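Local coordinates for protein Pbp related beta-lactamase (Pyrococcus abyssi, PDB 2QMI) that probably acts as a self-compartmentalizing serine peptidase of the penicillin-binding protein and beta-lactamase family, assembled as an octamer, at residues L105-G110 and E282-G287. Numbering follows the deposited sequence.
Sequences LTHSSG and EGYGYG
With CG of Tyr284 anti to its backbone N (chi1 -151°) and CG of His107 anti to its own carbonyl carbon, the two rings meet in an offset edge-to-face pair within the serine beta-lactamase/penicillin-binding-protein fold, where the loop after helix 101-105 reaches the antiparallel sheet. His107, the first residue past that helix to leave helical geometry, takes positive phi in a Schellman motif with two bonds back into the last turn, while Tyr284 stands on the short strand 283-284 near one margin of the sheet. The ring planes lie at 68°. His107 presents its edge, and its CD2 sits over one face of Tyr284, displaced toward the rim and 3.3 Å from CE2. From the same edge, His107 NE2 donates a weak, bent hydrogen bond to Tyr284 OH (3.3 Å). The hydroxyl is also hydrogen-bonded to His302 NE2, its stronger partner. Tyr284 touches Lys62 of the probable SxxK motif, His302 occupies the place of the K(T/S)G-type motif, and the His107 ring meets Tyr160, so the pair probably lies beside the active site. In the plane of the Tyr284 ring, Leu105 O approaches the edge, 3.4 Å from CE2; this carbonyl is hydrogen-bonded to Tyr165 OH.

A second, apolar contact forms around Tyr286, which also packs on Ala66 and Met70 of helix 61-74. Its hydroxyl is hydrogen-bonded to His102 ND1, tying the ring to helix 101-105, which includes Leu105. Thr106 CG2 comes to the ring edge, 3.9 Å from CE1. Leu105 CB lies 3.6 Å from CD1 of Tyr286. Leu105 CD1 makes a CH-pi contact over the ring centre, almost along the ring normal and 3.6 Å from the centroid.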
loop_
_atom_site.group_PDB
_atom_site.type_symbol
_atom_site.label_atom_id
_atom_site.label_comp_id
_atom_site.label_asym_id
_atom_site.label_seq_id
_atom_site.Cartn_x
_atom_site.Cartn_y
_atom_site.Cartn_z
ATOM N N LEU A 105 37.045 -10.117 -36.609
ATOM C CA LEU A 105 37.821 -10.769 -35.556
ATOM C C LEU A 105 38.288 -9.769 -34.504
ATOM O O LEU A 105 38.371 -10.094 -33.319
ATOM C CB LEU A 105 39.050 -11.456 -36.160
ATOM C CG LEU A 105 38.862 -12.719 -37.001
ATOM C CD1 LEU A 105 40.158 -13.028 -37.751
ATOM C CD2 LEU A 105 38.458 -13.879 -36.097
ATOM N N THR A 106 38.592 -8.553 -34.949
ATOM C CA THR A 106 39.082 -7.505 -34.068
ATOM C C THR A 106 38.029 -6.509 -33.581
ATOM O O THR A 106 38.360 -5.551 -32.883
ATOM C CB THR A 106 40.216 -6.713 -34.759
ATOM O OG1 THR A 106 39.745 -6.204 -36.010
ATOM C CG2 THR A 106 41.420 -7.608 -35.008
ATOM N N HIS A 107 36.765 -6.734 -33.932
ATOM C CA HIS A 107 35.697 -5.825 -33.533
ATOM C C HIS A 107 36.033 -4.425 -34.014
ATOM O O HIS A 107 35.868 -3.458 -33.272
ATOM C CB HIS A 107 35.541 -5.791 -32.012
ATOM C CG HIS A 107 35.182 -7.110 -31.407
ATOM N ND1 HIS A 107 33.951 -7.702 -31.583
ATOM C CD2 HIS A 107 35.894 -7.947 -30.617
ATOM C CE1 HIS A 107 33.919 -8.848 -30.927
ATOM N NE2 HIS A 107 35.087 -9.020 -30.332
ATOM N N SER A 108 36.518 -4.323 -35.250
ATOM C CA SER A 108 36.880 -3.032 -35.832
ATOM C C SER A 108 36.109 -2.681 -37.113
ATOM O O SER A 108 36.513 -1.776 -37.850
ATOM C CB SER A 108 38.393 -2.979 -36.114
ATOM O OG SER A 108 38.776 -3.869 -37.143
ATOM N N SER A 109 35.004 -3.380 -37.375
ATOM C CA SER A 109 34.210 -3.113 -38.572
ATOM C C SER A 109 33.782 -1.647 -38.673
ATOM O O SER A 109 33.522 -1.136 -39.768
ATOM C CB SER A 109 32.963 -4.002 -38.603
ATOM O OG SER A 109 32.075 -3.686 -37.549
ATOM N N GLY A 110 33.712 -0.977 -37.526
ATOM C CA GLY A 110 33.308 0.417 -37.502
ATOM C C GLY A 110 31.850 0.544 -37.112
ATOM O O GLY A 110 31.323 1.642 -36.957
ATOM N N GLU A 282 46.110 -2.727 -22.676
ATOM C CA GLU A 282 45.529 -3.975 -23.159
ATOM C C GLU A 282 44.831 -3.733 -24.494
ATOM O O GLU A 282 44.277 -2.662 -24.727
ATOM C CB GLU A 282 44.535 -4.560 -22.142
ATOM C CG GLU A 282 43.873 -3.561 -21.234
ATOM C CD GLU A 282 44.695 -3.265 -19.984
ATOM O OE1 GLU A 282 45.012 -4.215 -19.233
ATOM O OE2 GLU A 282 45.009 -2.079 -19.754
ATOM N N GLY A 283 44.876 -4.734 -25.369
ATOM C CA GLY A 283 44.251 -4.617 -26.672
ATOM C C GLY A 283 43.473 -5.868 -27.041
ATOM O O GLY A 283 43.171 -6.699 -26.180
ATOM N N TYR A 284 43.143 -6.006 -28.320
ATOM C CA TYR A 284 42.389 -7.158 -28.783
ATOM C C TYR A 284 43.094 -7.855 -29.941
ATOM O O TYR A 284 43.576 -7.209 -30.873
ATOM C CB TYR A 284 40.978 -6.734 -29.232
ATOM C CG TYR A 284 39.926 -7.817 -29.060
ATOM C CD1 TYR A 284 39.335 -8.051 -27.817
ATOM C CD2 TYR A 284 39.538 -8.626 -30.134
ATOM C CE1 TYR A 284 38.385 -9.066 -27.641
ATOM C CE2 TYR A 284 38.589 -9.648 -29.971
ATOM C CZ TYR A 284 38.020 -9.861 -28.722
ATOM O OH TYR A 284 37.103 -10.874 -28.544
ATOM N N GLY A 285 43.158 -9.181 -29.855
ATOM C CA GLY A 285 43.760 -9.987 -30.898
ATOM C C GLY A 285 42.620 -10.693 -31.611
ATOM O O GLY A 285 41.669 -10.045 -32.033
ATOM N N TYR A 286 42.696 -12.012 -31.755
ATOM C CA TYR A 286 41.616 -12.750 -32.409
ATOM C C TYR A 286 40.797 -13.542 -31.380
ATOM O O TYR A 286 41.180 -14.647 -30.982
ATOM C CB TYR A 286 42.178 -13.696 -33.477
ATOM C CG TYR A 286 42.727 -12.999 -34.708
ATOM C CD1 TYR A 286 42.410 -11.669 -34.987
ATOM C CD2 TYR A 286 43.538 -13.682 -35.613
ATOM C CE1 TYR A 286 42.889 -11.040 -36.132
ATOM C CE2 TYR A 286 44.021 -13.066 -36.761
ATOM C CZ TYR A 286 43.696 -11.745 -37.017
ATOM O OH TYR A 286 44.177 -11.126 -38.159
ATOM N N GLY A 287 39.668 -12.968 -30.956
ATOM C CA GLY A 287 38.820 -13.625 -29.971
ATOM C C GLY A 287 39.617 -13.818 -28.695
ATOM O O GLY A 287 39.449 -14.796 -27.970
#